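Local coordinates for protein putative trimethylamine methyltransferase (Rhizobium meliloti, PDB 4YYC) that probably acts as a methyltransferase of the trimethylamine methyltransferase family, at residues 167-172 with 202-207; 274-279 with 291-296; 222-227 with 510-515; 44-49 with 131-136; 155-160 with 184-189. One frame throughout, in Å; residues are numbered along the deposited sequence. Where two conformers were deposited one is given.

The chain offers a worked example of how contacts between distant segments close loops of very different size. From the N terminus, contact 4 comes first, closing a loop of 81 residues by pairing strand 44-45 with strand 134-137. Contacts 5 and 1 then open in turn on helix 158-170 and cross, because 184-189 returns to the start of that helix before 202-207 reaches its end; the one helix is thus held at both termini by the chain that follows it. Contact 3 opens on helix 215-229 and closes only at helix 503-518, near the C terminus. Nested inside its long loop is contact 2, internal to one beta-alpha-beta unit. Contacts 2 and 4 both touch the second subunit.

Contact 1. Residues 167-172 with 202-207; sequences LAYMAP and RYSDKP
Tyr169 turns the edge of its ring to the carboxylate of Asp205, with CE1 lying 3.3 Å from OD1, which sits in the ring plane. The two flat groups are twisted 62° apart. CG of Tyr169 stands anti to its backbone N (chi1 170°), on the side of residues 203-205; CD1 passes 3.8 Å from Ser204 OG at the ring edge. A water bridges the far ends, 2.8 Å from Tyr169 OH and donating to Asp205 OD2. The carboxylate has stronger partners outside the pair: OD1 forms a salt bridge with Arg126, and OD2 is hydrogen-bonded to Asn123.

Beside this ring, Lys206 reaches in as a chain extended beyond CG and brings its ammonium to the last turn of the helix. NZ donates to Ala168 O at 2.9 Å, within the carbonyl plane, and to Tyr169 O at 3.0 Å, this time from above the plane. Met174 O and Ser40 OG are further hydrogen-bond partners of NZ, and a positive charge among C-terminal carbonyls is probably favoured by the helix dipole. A leucine in place of Lys206 would probably leave the carbonyls of Ala168 and Tyr169 without this shared donor and loosen the tie to the helix end. At the base of the lysine, Ser204 OG accepts from Lys206 N in an ST turn.

The contact thus joins the C-terminal end of helix 158-170 to the connection between helix 192-202 and strand 208-209, while helices 404-420 and 481-495 pack against Leu167 and Ala171.

Contact 2. Residues 274-279 with 291-296; sequences PFILSG and TQILAE
Glu296 OE2 is gripped by two N-H groups, those of Gln292 NE2 and of the Met250 backbone, while OE1 of the same carboxylate lies against the ring of Pro274. The bond from Gln292 NE2 is 3.0 Å long and bent, 136° at the hydrogen, and it meets OE2 from above the carboxylate plane; NE2 also bonds to Met281 O. OE1 is hydrogen-bonded to Ser248 and comes within 3.2 Å of Pro274 CB, the two side chains passing one another and running opposite ways. An alanine at Glu296 would probably leave Met250 N and Ser248 OG short of a partner and open a gap beside the proline.

Strand 269-277 and helix 286-307 are the first two elements of a beta-alpha-beta unit completed by strand 313-322, consistent with the TIM barrel of related methyltransferases. Their short segments run nearly antiparallel, 169° apart, with axes 10.5 Å from each other.

Apolar side chains fill the interface beside the carboxylate. Ile276 CD1 rests 3.6 Å from Ile293 CG1, the two isoleucines crossing obliquely, and the same methyl approaches Gln292 NE2 at 3.9 Å. Pro274 CG looks onto Ile293 CG2 at 4.2 Å. An unidentified ligand is bound about 8 Å from the proline side chain.

Contact 3. Residues 222-227 with 510-515; sequences VAMAKI and KEFIAK
Phe512 projects from helix 510-515 into the surface of helix 222-227, where three side chains meet different parts of it. CG of the phenylalanine is anti to its backbone N (chi1 174°), and the ring reaches toward helix 222-227. Ala223 CB touches the far end of the ring, 3.7 Å from CZ. Ile227, one turn further along the same helix, reaches the near end instead: its CD1 lies 3.8 Å from Phe512 CB, with the two side chains crossing obliquely.

Met224, present here as selenomethionine, crosses Phe512 at about a right angle, its CG 3.6 Å from CE2. Its selenium stands 5.3 Å from the ring centroid, oblique to the ring normal, in a Met-aromatic contact. A bend at the last torsion (chi3 77°) places CE 3.7 Å from Ile513 CD1, so this one side chain serves two neighbouring residues of the other helix.

The short helical segments are close to antiparallel, with a crossing angle of 159° and axes 10.7 Å apart. Helix 192-202 packs against the same group through Leu194, Val197 and Tyr198, making this a three-helix junction that includes the C-terminal helix 503-518. No hydrogen bond or salt bridge passes between the two segments. Their association therefore rests on dispersion and on the withdrawal of apolar surface from water, with the fit of one aromatic ring at its middle.

Contact 4. Residues 44-49 with 131-136; sequences IQRRIR and GGKATV
Ile44 and Thr135 form an antiparallel hydrogen-bonded pair, joined by Ile44 N to Thr135 O and by Thr135 N to Ile44 O at 2.9 Å, with Gln45 and Ala134 as the adjoining non-hydrogen-bonded pair. Arg46 N adds a bond of 2.8 Å to Lys133 O just past the bridges. On one face of the sheet the side chains of Ile44 and Thr135 lie side by side, their CB atoms 3.9 Å apart.

Arg46 makes the largest single contribution. A bend at chi3 (-83°) sets its NE toward Thr135, and NE gives a nearly straight bond of 2.8 Å to Thr135 OG1, in the guanidinium plane. NH1 is shared between Gly132 O, met on a lone pair at 3.0 Å, and Ala134 O, met from above its carbonyl plane at 2.9 Å. Lys133 O lies over the centre of one guanidinium face, 3.2 Å above the plane, while NH2 donates to a water that also binds Gly132 O. These partners fix the group's rotation. Thr135 OG1 also bonds to Thr386 O, and Asn387 shares the carbonyls of Gly132 and Ala134.

The three carbonyls around the guanidinium belong to the type II' turn from Gly131 to Ala134, in which Gly132 has positive phi. Lys133 NZ turns to a salt bridge with Glu50.

The turn links strand 128-131 to strand 134-137, the middle member of a three-stranded sheet: strand 44-45 lies antiparallel on one side and strand 388-389 parallel on the other. Arg49 O is hydrogen-bonded to Tyr51 OH of the second subunit.

Contact 5. Residues 155-160 with 184-189; sequences YATIED and PVDIAV
Ile158 packs against Ile187 and Pro184 at the apolar centre of this contact. The tip of Ile187, CD1, reaches Ile158 CB at 3.7 Å as the two side chains cross obliquely, and Pro184 CB sits 4.1 Å from that same CB. Helix 192-202 covers the cluster, Asp195 touching both isoleucines and Met196 touching Pro184. Further along, Val185 CG1 lies 3.9 Å from Tyr155 CB.

Polar bonds begin in the backbone next to this cluster, where Val185 N donates to Ala156 O at 2.8 Å. Pro184 to Ile187 form a type I turn that presents Asp186 to the start of helix 158-170. Asp186 CG lies between the backbone N and the carbonyl carbon (chi1 58°), and OD1 accepts from Ile158 N at 2.9 Å through its syn lone pair. OD2 receives a bond from a water that in turn accepts from Glu159 N. Within the other segment, Thr157 and Asp160 make a capping box: Asp160 N donates to Thr157 OG1 at 3.1 Å, and Thr157 N to Asp160 OD2, which also has a salt bridge to Arg154.

Two carboxylates thus gather at a helix N terminus, where the N-H groups and the helix dipole would probably stabilise their negative charge.

Contact 1. Residues 167-172 with 202-207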
# COMPACT_ATOMS: atom_id res chain seq x y z
N LEU A 167 -22.41 11.87 3.55
CA LEU A 167 -21.14 11.42 4.09
C LEU A 167 -19.96 11.90 3.28
O LEU A 167 -18.91 12.25 3.85
CB LEU A 167 -21.13 9.89 4.17
CG LEU A 167 -22.12 9.25 5.16
CD1 LEU A 167 -22.03 7.75 4.99
CD2 LEU A 167 -21.86 9.61 6.60
N ALA A 168 -20.14 11.99 1.96
CA ALA A 168 -19.10 12.53 1.10
C ALA A 168 -18.89 14.04 1.34
O ALA A 168 -17.74 14.51 1.30
CB ALA A 168 -19.44 12.31 -0.36
N TYR A 169 -19.97 14.77 1.60
CA TYR A 169 -19.89 16.19 1.94
C TYR A 169 -19.09 16.38 3.23
O TYR A 169 -18.27 17.28 3.34
CB TYR A 169 -21.31 16.78 2.06
CG TYR A 169 -21.34 18.15 2.63
CD1 TYR A 169 -20.93 19.24 1.88
CD2 TYR A 169 -21.71 18.37 3.96
CE1 TYR A 169 -20.98 20.52 2.39
CE2 TYR A 169 -21.75 19.66 4.49
CZ TYR A 169 -21.38 20.71 3.70
OH TYR A 169 -21.39 21.98 4.20
N MSE A 170 -19.32 15.51 4.22
CA MSE A 170 -18.68 15.63 5.51
C MSE A 170 -17.27 15.08 5.54
O MSE A 170 -16.44 15.60 6.30
CB MSE A 170 -19.51 14.95 6.58
CG MSE A 170 -20.79 15.71 6.81
SE MSE A 170 -21.92 14.90 8.21
CE MSE A 170 -22.66 13.38 7.28
N ALA A 171 -16.96 14.04 4.77
CA ALA A 171 -15.63 13.39 4.79
C ALA A 171 -14.57 14.44 4.39
O ALA A 171 -14.62 14.98 3.28
CB ALA A 171 -15.59 12.26 3.82
N PRO A 172 -13.57 14.70 5.26
CA PRO A 172 -12.73 15.87 4.97
C PRO A 172 -11.85 15.72 3.72
O PRO A 172 -11.53 16.72 3.08
CB PRO A 172 -11.83 16.00 6.20
CG PRO A 172 -12.47 15.22 7.25
CD PRO A 172 -13.46 14.26 6.66
N ARG A 202 -28.41 19.63 -3.56
CA ARG A 202 -29.14 19.96 -2.32
C ARG A 202 -28.32 19.58 -1.07
O ARG A 202 -28.32 20.32 -0.08
CB ARG A 202 -30.51 19.26 -2.32
CG ARG A 202 -31.43 19.47 -1.11
CD ARG A 202 -31.78 20.93 -0.84
NE ARG A 202 -30.63 21.55 -0.22
CZ ARG A 202 -30.58 22.71 0.40
NH1 ARG A 202 -31.66 23.46 0.62
NH2 ARG A 202 -29.37 23.05 0.85
N TYR A 203 -27.62 18.44 -1.12
CA TYR A 203 -26.98 17.89 0.07
C TYR A 203 -25.49 18.06 0.09
O TYR A 203 -24.83 17.69 1.08
CB TYR A 203 -27.37 16.43 0.25
CG TYR A 203 -28.86 16.26 0.44
CD1 TYR A 203 -29.46 16.61 1.63
CD2 TYR A 203 -29.67 15.80 -0.59
CE1 TYR A 203 -30.84 16.46 1.80
CE2 TYR A 203 -31.05 15.67 -0.45
CZ TYR A 203 -31.62 15.98 0.75
OH TYR A 203 -32.99 15.86 0.90
N SER A 204 -24.93 18.67 -0.96
CA SER A 204 -23.48 18.91 -1.00
C SER A 204 -23.22 20.20 -1.75
O SER A 204 -24.12 20.68 -2.48
CB SER A 204 -22.80 17.78 -1.74
OG SER A 204 -21.39 17.88 -1.59
N ASP A 205 -22.02 20.73 -1.61
CA ASP A 205 -21.55 21.83 -2.45
C ASP A 205 -20.21 21.50 -3.10
O ASP A 205 -19.54 22.40 -3.59
CB ASP A 205 -21.51 23.15 -1.68
CG ASP A 205 -20.55 23.12 -0.50
OD1 ASP A 205 -19.90 22.10 -0.27
OD2 ASP A 205 -20.44 24.19 0.17
N LYS A 206 -19.85 20.22 -3.11
CA LYS A 206 -18.64 19.73 -3.74
C LYS A 206 -18.92 19.41 -5.20
O LYS A 206 -20.04 19.18 -5.58
CB LYS A 206 -18.09 18.51 -2.99
CG LYS A 206 -17.56 18.82 -1.61
CD LYS A 206 -17.09 17.63 -0.79
CE LYS A 206 -16.62 18.06 0.59
NZ LYS A 206 -16.12 16.89 1.35
N PRO A 207 -17.88 19.38 -6.04
CA PRO A 207 -18.12 19.14 -7.47
C PRO A 207 -18.70 17.74 -7.72
O PRO A 207 -18.32 16.80 -7.07
CB PRO A 207 -16.77 19.27 -8.12
CG PRO A 207 -15.82 19.53 -7.06
CD PRO A 207 -16.47 19.66 -5.74
O HOH W 1 -19.95 23.87 2.79

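Contact 2. Residues 274-279 with 291-296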
# COMPACT_ATOMS: atom_id res chain seq x y z
N PRO A 274 -11.67 2.53 -20.43
CA PRO A 274 -11.71 1.10 -20.62
C PRO A 274 -12.21 0.41 -19.35
O PRO A 274 -11.88 0.85 -18.24
CB PRO A 274 -10.24 0.77 -20.92
CG PRO A 274 -9.76 2.00 -21.62
CD PRO A 274 -10.41 3.13 -20.92
N PHE A 275 -12.99 -0.63 -19.50
CA PHE A 275 -13.50 -1.40 -18.37
C PHE A 275 -13.01 -2.83 -18.54
O PHE A 275 -13.57 -3.60 -19.33
CB PHE A 275 -15.02 -1.35 -18.34
CG PHE A 275 -15.62 -2.00 -17.12
CD1 PHE A 275 -15.75 -1.26 -15.95
CD2 PHE A 275 -15.97 -3.32 -17.13
CE1 PHE A 275 -16.25 -1.85 -14.80
CE2 PHE A 275 -16.50 -3.93 -15.98
CZ PHE A 275 -16.64 -3.19 -14.83
N ILE A 276 -11.95 -3.16 -17.81
CA ILE A 276 -11.18 -4.34 -18.11
C ILE A 276 -10.95 -5.24 -16.91
O ILE A 276 -10.59 -4.77 -15.83
CB ILE A 276 -9.87 -3.94 -18.73
CG1 ILE A 276 -10.15 -3.54 -20.20
CG2 ILE A 276 -8.80 -5.01 -18.70
CD1 ILE A 276 -8.99 -2.82 -20.78
N LEU A 277 -11.24 -6.52 -17.12
CA LEU A 277 -10.71 -7.59 -16.31
C LEU A 277 -9.68 -8.31 -17.19
O LEU A 277 -10.04 -8.93 -18.21
CB LEU A 277 -11.81 -8.55 -15.90
CG LEU A 277 -12.93 -7.90 -15.07
CD1 LEU A 277 -13.96 -8.98 -14.77
CD2 LEU A 277 -12.35 -7.31 -13.79
N SER A 278 -8.42 -8.25 -16.80
CA SER A 278 -7.35 -8.82 -17.63
C SER A 278 -7.54 -10.32 -17.73
O SER A 278 -7.83 -10.98 -16.73
CB SER A 278 -5.98 -8.51 -17.06
OG SER A 278 -5.67 -7.15 -17.24
N GLY A 279 -7.40 -10.86 -18.95
CA GLY A 279 -7.75 -12.26 -19.21
C GLY A 279 -9.14 -12.46 -19.76
O GLY A 279 -9.46 -13.52 -20.32
N THR A 291 -1.44 -1.96 -23.86
CA THR A 291 -1.56 -1.64 -25.25
C THR A 291 -3.04 -1.43 -25.62
O THR A 291 -3.40 -0.48 -26.33
CB THR A 291 -0.95 -2.80 -26.07
OG1 THR A 291 0.43 -2.90 -25.70
CG2 THR A 291 -1.09 -2.56 -27.51
N GLN A 292 -3.88 -2.36 -25.19
CA GLN A 292 -5.31 -2.24 -25.51
C GLN A 292 -5.93 -0.99 -24.86
O GLN A 292 -6.71 -0.28 -25.48
CB GLN A 292 -6.08 -3.47 -25.08
CG GLN A 292 -7.44 -3.57 -25.75
CD GLN A 292 -8.21 -4.72 -25.11
OE1 GLN A 292 -7.87 -5.86 -25.34
NE2 GLN A 292 -9.22 -4.42 -24.29
N ILE A 293 -5.59 -0.76 -23.61
CA ILE A 293 -6.03 0.44 -22.93
C ILE A 293 -5.68 1.71 -23.69
O ILE A 293 -6.53 2.58 -23.90
CB ILE A 293 -5.47 0.51 -21.49
CG1 ILE A 293 -6.20 -0.50 -20.61
CG2 ILE A 293 -5.62 1.92 -20.93
CD1 ILE A 293 -5.46 -0.74 -19.29
N LEU A 294 -4.43 1.81 -24.11
CA LEU A 294 -3.97 3.01 -24.76
C LEU A 294 -4.71 3.20 -26.09
O LEU A 294 -5.09 4.32 -26.44
CB LEU A 294 -2.44 3.00 -24.94
CG LEU A 294 -1.84 4.21 -25.67
CD1 LEU A 294 -2.19 5.51 -24.94
CD2 LEU A 294 -0.32 4.02 -25.77
N ALA A 295 -4.93 2.11 -26.83
CA ALA A 295 -5.69 2.19 -28.11
C ALA A 295 -7.12 2.68 -27.87
O ALA A 295 -7.58 3.60 -28.55
CB ALA A 295 -5.69 0.82 -28.80
N GLU A 296 -7.80 2.12 -26.88
CA GLU A 296 -9.19 2.50 -26.57
C GLU A 296 -9.25 3.97 -26.14
O GLU A 296 -10.10 4.71 -26.61
CB GLU A 296 -9.78 1.60 -25.49
CG GLU A 296 -9.96 0.19 -25.95
CD GLU A 296 -10.56 -0.73 -24.92
OE1 GLU A 296 -11.02 -0.27 -23.83
OE2 GLU A 296 -10.60 -1.96 -25.17

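Contact 3. Residues 222-227 with 510-515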
# COMPACT_ATOMS: atom_id res chain seq x y z
N VAL A 222 -27.09 18.86 -18.00
CA VAL A 222 -26.62 20.16 -18.47
C VAL A 222 -27.65 21.24 -18.14
O VAL A 222 -27.30 22.32 -17.70
CB VAL A 222 -26.22 20.13 -19.97
CG1 VAL A 222 -25.92 21.53 -20.50
CG2 VAL A 222 -25.04 19.21 -20.18
N ALA A 223 -28.92 20.96 -18.36
CA ALA A 223 -29.96 21.95 -18.08
C ALA A 223 -30.01 22.31 -16.59
O ALA A 223 -30.16 23.49 -16.24
CB ALA A 223 -31.32 21.44 -18.60
N MSE A 224 -29.89 21.31 -15.73
CA MSE A 224 -29.85 21.54 -14.30
C MSE A 224 -28.64 22.34 -13.94
O MSE A 224 -28.73 23.22 -13.12
CB MSE A 224 -29.89 20.20 -13.59
CG MSE A 224 -31.31 19.68 -13.69
SE MSE A 224 -31.52 17.90 -12.87
CE MSE A 224 -31.51 18.59 -11.07
N ALA A 225 -27.48 22.00 -14.50
CA ALA A 225 -26.25 22.72 -14.23
C ALA A 225 -26.39 24.18 -14.61
O ALA A 225 -25.88 25.08 -13.89
CB ALA A 225 -25.08 22.11 -14.98
N LYS A 226 -27.07 24.46 -15.73
CA LYS A 226 -27.27 25.85 -16.16
C LYS A 226 -28.18 26.62 -15.23
O LYS A 226 -27.94 27.80 -15.00
CB LYS A 226 -27.77 25.94 -17.59
CG LYS A 226 -26.74 25.50 -18.60
CD LYS A 226 -27.17 25.68 -20.06
CE LYS A 226 -25.99 25.35 -20.95
NZ LYS A 226 -26.24 25.74 -22.34
N ILE A 227 -29.21 25.98 -14.69
CA ILE A 227 -30.03 26.59 -13.64
C ILE A 227 -29.17 26.97 -12.42
O ILE A 227 -29.34 28.04 -11.84
CB ILE A 227 -31.19 25.65 -13.23
CG1 ILE A 227 -32.22 25.58 -14.36
CG2 ILE A 227 -31.87 26.14 -11.95
CD1 ILE A 227 -33.14 24.38 -14.39
N LYS A 510 -36.48 22.39 -8.82
CA LYS A 510 -37.65 21.58 -8.55
C LYS A 510 -38.68 21.74 -9.65
O LYS A 510 -39.33 20.78 -10.02
CB LYS A 510 -38.29 22.00 -7.23
CG LYS A 510 -37.50 21.62 -6.01
CD LYS A 510 -38.20 22.21 -4.79
CE LYS A 510 -37.62 21.60 -3.55
NZ LYS A 510 -38.08 20.20 -3.37
N GLU A 511 -38.83 22.96 -10.17
CA GLU A 511 -39.79 23.19 -11.27
C GLU A 511 -39.38 22.44 -12.52
O GLU A 511 -40.23 21.82 -13.16
CB GLU A 511 -39.97 24.67 -11.59
CG GLU A 511 -40.93 25.34 -10.62
CD GLU A 511 -41.14 26.81 -10.89
OE1 GLU A 511 -41.25 27.56 -9.87
OE2 GLU A 511 -41.25 27.21 -12.09
N PHE A 512 -38.08 22.45 -12.82
CA PHE A 512 -37.53 21.72 -13.97
C PHE A 512 -37.76 20.23 -13.84
O PHE A 512 -38.20 19.55 -14.78
CB PHE A 512 -36.05 22.00 -14.14
CG PHE A 512 -35.39 21.17 -15.21
CD1 PHE A 512 -35.44 21.56 -16.56
CD2 PHE A 512 -34.75 19.97 -14.89
CE1 PHE A 512 -34.87 20.77 -17.56
CE2 PHE A 512 -34.17 19.19 -15.90
CZ PHE A 512 -34.23 19.59 -17.22
N ILE A 513 -37.43 19.72 -12.67
CA ILE A 513 -37.57 18.29 -12.40
C ILE A 513 -39.02 17.89 -12.56
O ILE A 513 -39.29 16.87 -13.18
CB ILE A 513 -36.99 17.92 -11.02
CG1 ILE A 513 -35.47 18.13 -11.06
CG2 ILE A 513 -37.36 16.49 -10.65
CD1 ILE A 513 -34.87 18.06 -9.68
N ALA A 514 -39.93 18.63 -11.92
CA ALA A 514 -41.35 18.28 -11.97
C ALA A 514 -41.87 18.27 -13.40
O ALA A 514 -42.65 17.40 -13.78
CB ALA A 514 -42.17 19.22 -11.09
N LYS A 515 -41.47 19.27 -14.18
CA LYS A 515 -41.88 19.35 -15.56
C LYS A 515 -41.39 18.13 -16.34
O LYS A 515 -42.14 17.51 -17.07
CB LYS A 515 -41.39 20.67 -16.14
CG LYS A 515 -41.60 20.86 -17.63
CD LYS A 515 -41.26 22.29 -18.01

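Contact 4. Residues 44-49 with 131-136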
# COMPACT_ATOMS: atom_id res chain seq x y z
N ILE A 44 -5.88 17.52 -3.22
CA ILE A 44 -4.46 17.27 -2.95
C ILE A 44 -3.58 17.89 -4.05
O ILE A 44 -3.85 17.72 -5.24
CB ILE A 44 -4.19 15.74 -2.93
CG1 ILE A 44 -4.87 15.11 -1.70
CG2 ILE A 44 -2.71 15.48 -2.96
CD1 ILE A 44 -5.02 13.64 -1.82
N GLN A 45 -2.51 18.57 -3.62
CA GLN A 45 -1.45 18.98 -4.53
C GLN A 45 -0.24 18.16 -4.14
O GLN A 45 0.37 18.42 -3.11
CB GLN A 45 -1.14 20.47 -4.41
CG GLN A 45 -2.27 21.30 -4.90
CD GLN A 45 -2.02 22.78 -4.80
OE1 GLN A 45 -0.92 23.27 -5.13
NE2 GLN A 45 -3.03 23.52 -4.38
N ARG A 46 0.11 17.16 -4.95
CA ARG A 46 1.21 16.26 -4.62
C ARG A 46 2.56 16.92 -4.67
O ARG A 46 2.86 17.60 -5.66
CB ARG A 46 1.23 15.03 -5.56
CG ARG A 46 0.17 13.99 -5.24
CD ARG A 46 0.11 12.90 -6.29
NE ARG A 46 -0.71 13.33 -7.44
CZ ARG A 46 -0.26 13.71 -8.64
NH1 ARG A 46 -1.14 14.08 -9.54
NH2 ARG A 46 1.04 13.73 -8.96
N ARG A 47 3.33 16.77 -3.59
CA ARG A 47 4.71 17.25 -3.52
C ARG A 47 5.66 16.08 -3.70
O ARG A 47 6.85 16.27 -3.90
CB ARG A 47 4.99 17.93 -2.18
CG ARG A 47 4.03 19.04 -1.78
CD ARG A 47 3.91 20.11 -2.84
NE ARG A 47 3.11 21.22 -2.35
CZ ARG A 47 2.39 22.01 -3.13
NH1 ARG A 47 1.69 23.00 -2.60
NH2 ARG A 47 2.37 21.81 -4.44
N ILE A 48 5.13 14.87 -3.63
CA ILE A 48 5.86 13.65 -3.80
C ILE A 48 5.90 13.29 -5.29
O ILE A 48 5.10 13.81 -6.09
CB ILE A 48 5.26 12.48 -2.97
CG1 ILE A 48 3.80 12.25 -3.31
CG2 ILE A 48 5.37 12.81 -1.48
CD1 ILE A 48 3.27 10.98 -2.62
N ARG A 49 6.83 12.40 -5.65
CA ARG A 49 7.11 11.93 -7.01
C ARG A 49 6.16 10.85 -7.46
O ARG A 49 5.58 10.13 -6.61
CB ARG A 49 8.51 11.27 -7.06
CG ARG A 49 9.63 12.24 -6.87
CD ARG A 49 10.94 11.51 -6.86
NE ARG A 49 11.82 12.22 -5.96
CZ ARG A 49 13.13 12.13 -5.97
NH1 ARG A 49 13.72 11.35 -6.86
NH2 ARG A 49 13.83 12.82 -5.10
N GLY A 131 -5.84 17.28 -13.22
CA GLY A 131 -4.61 17.24 -14.00
C GLY A 131 -3.40 17.68 -13.22
O GLY A 131 -3.48 18.18 -12.08
N GLY A 132 -2.24 17.46 -13.83
CA GLY A 132 -0.97 17.85 -13.25
C GLY A 132 -0.66 17.15 -11.95
O GLY A 132 -0.87 15.95 -11.83
N LYS A 133 -0.26 17.94 -10.96
CA LYS A 133 0.09 17.40 -9.63
C LYS A 133 -1.09 17.19 -8.70
O LYS A 133 -0.91 16.77 -7.58
CB LYS A 133 1.16 18.28 -8.94
CG LYS A 133 2.47 18.39 -9.70
CD LYS A 133 3.17 17.05 -9.80
CE LYS A 133 4.51 17.20 -10.48
NZ LYS A 133 5.40 16.06 -10.22
N ALA A 134 -2.31 17.42 -9.16
CA ALA A 134 -3.47 17.37 -8.30
C ALA A 134 -4.02 15.95 -8.20
O ALA A 134 -3.85 15.15 -9.13
CB ALA A 134 -4.54 18.31 -8.83
N THR A 135 -4.66 15.67 -7.07
CA THR A 135 -5.39 14.40 -6.87
C THR A 135 -6.72 14.74 -6.23
O THR A 135 -6.78 15.45 -5.23
CB THR A 135 -4.58 13.41 -6.01
OG1 THR A 135 -3.43 12.99 -6.74
CG2 THR A 135 -5.40 12.16 -5.66
N VAL A 136 -7.80 14.21 -6.85
CA VAL A 136 -9.16 14.47 -6.43
C VAL A 136 -9.85 13.12 -6.18
O VAL A 136 -9.99 12.31 -7.08
CB VAL A 136 -9.90 15.23 -7.56
CG1 VAL A 136 -11.36 15.43 -7.24
CG2 VAL A 136 -9.22 16.57 -7.82
O HOH W 2 1.71 14.02 -11.72
O HOH W 3 5.46 16.34 -7.49

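Contact 5. Residues 155-160 with 184-189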
# COMPACT_ATOMS: atom_id res chain seq x y z
N TYR A 155 -31.34 -3.82 -1.92
CA TYR A 155 -31.26 -2.81 -2.98
C TYR A 155 -31.16 -1.43 -2.40
O TYR A 155 -31.79 -1.11 -1.37
CB TYR A 155 -32.52 -2.85 -3.89
CG TYR A 155 -32.49 -4.02 -4.80
CD1 TYR A 155 -31.70 -4.00 -5.89
CD2 TYR A 155 -33.21 -5.18 -4.54
CE1 TYR A 155 -31.64 -5.07 -6.76
CE2 TYR A 155 -33.14 -6.27 -5.40
CZ TYR A 155 -32.35 -6.19 -6.49
OH TYR A 155 -32.21 -7.20 -7.41
N ALA A 156 -30.32 -0.63 -3.03
CA ALA A 156 -30.13 0.77 -2.66
C ALA A 156 -31.37 1.61 -2.99
O ALA A 156 -32.07 1.31 -3.94
CB ALA A 156 -28.96 1.31 -3.45
N THR A 157 -31.57 2.67 -2.20
CA THR A 157 -32.70 3.59 -2.36
C THR A 157 -32.20 5.00 -2.48
O THR A 157 -31.03 5.30 -2.27
CB THR A 157 -33.61 3.55 -1.13
OG1 THR A 157 -32.88 4.01 0.01
CG2 THR A 157 -34.13 2.13 -0.89
N ILE A 158 -33.13 5.91 -2.82
CA ILE A 158 -32.76 7.33 -2.84
C ILE A 158 -32.34 7.83 -1.47
O ILE A 158 -31.52 8.74 -1.39
CB ILE A 158 -33.90 8.16 -3.48
CG1 ILE A 158 -33.44 9.59 -3.76
CG2 ILE A 158 -35.15 8.13 -2.63
CD1 ILE A 158 -32.37 9.73 -4.82
N GLU A 159 -32.93 7.31 -0.40
CA GLU A 159 -32.50 7.66 0.94
C GLU A 159 -31.01 7.27 1.13
O GLU A 159 -30.21 8.07 1.65
CB GLU A 159 -33.37 7.00 2.00
CG GLU A 159 -32.97 7.44 3.38
CD GLU A 159 -33.93 6.99 4.46
OE1 GLU A 159 -35.09 6.56 4.16
OE2 GLU A 159 -33.49 7.02 5.61
N ASP A 160 -30.61 6.07 0.67
CA ASP A 160 -29.21 5.72 0.75
C ASP A 160 -28.34 6.64 -0.10
O ASP A 160 -27.24 7.05 0.31
CB ASP A 160 -28.94 4.29 0.25
CG ASP A 160 -29.63 3.25 1.05
OD1 ASP A 160 -29.44 3.23 2.29
OD2 ASP A 160 -30.37 2.45 0.43
N PRO A 184 -30.49 4.12 -7.12
CA PRO A 184 -31.75 4.09 -6.29
C PRO A 184 -32.88 3.31 -6.92
O PRO A 184 -33.38 3.71 -8.00
CB PRO A 184 -32.12 5.57 -6.14
CG PRO A 184 -31.47 6.23 -7.28
CD PRO A 184 -30.23 5.47 -7.66
N VAL A 185 -33.29 2.23 -6.30
CA VAL A 185 -34.26 1.33 -6.91
C VAL A 185 -35.67 1.88 -6.86
O VAL A 185 -36.56 1.41 -7.60
CB VAL A 185 -34.20 -0.03 -6.20
CG1 VAL A 185 -34.93 0.00 -4.89
CG2 VAL A 185 -34.73 -1.14 -7.09
N ASP A 186 -35.91 2.83 -5.96
CA ASP A 186 -37.27 3.25 -5.62
C ASP A 186 -37.74 4.52 -6.36
O ASP A 186 -38.79 5.11 -6.02
CB ASP A 186 -37.47 3.36 -4.10
CG ASP A 186 -36.51 4.30 -3.41
OD1 ASP A 186 -35.45 4.66 -3.97
OD2 ASP A 186 -36.87 4.60 -2.25
N ILE A 187 -37.02 4.88 -7.42
CA ILE A 187 -37.45 5.88 -8.37
C ILE A 187 -37.36 5.22 -9.75
O ILE A 187 -36.39 4.52 -10.07
CB ILE A 187 -36.61 7.18 -8.29
CG1 ILE A 187 -36.67 7.74 -6.86
CG2 ILE A 187 -37.15 8.19 -9.26
CD1 ILE A 187 -35.76 8.91 -6.63
N ALA A 188 -38.35 5.50 -10.60
CA ALA A 188 -38.35 4.90 -11.94
C ALA A 188 -37.08 5.14 -12.69
O ALA A 188 -36.48 6.21 -12.60
CB ALA A 188 -39.53 5.42 -12.74
N VAL A 189 -36.71 4.17 -13.52
CA VAL A 189 -35.46 4.21 -14.24
C VAL A 189 -35.30 5.45 -15.13
O VAL A 189 -34.22 5.96 -15.26
CB VAL A 189 -35.24 2.91 -15.08
CG1 VAL A 189 -34.06 3.02 -16.03
CG2 VAL A 189 -35.04 1.71 -14.15
O HOH W 4 -35.74 6.02 -0.14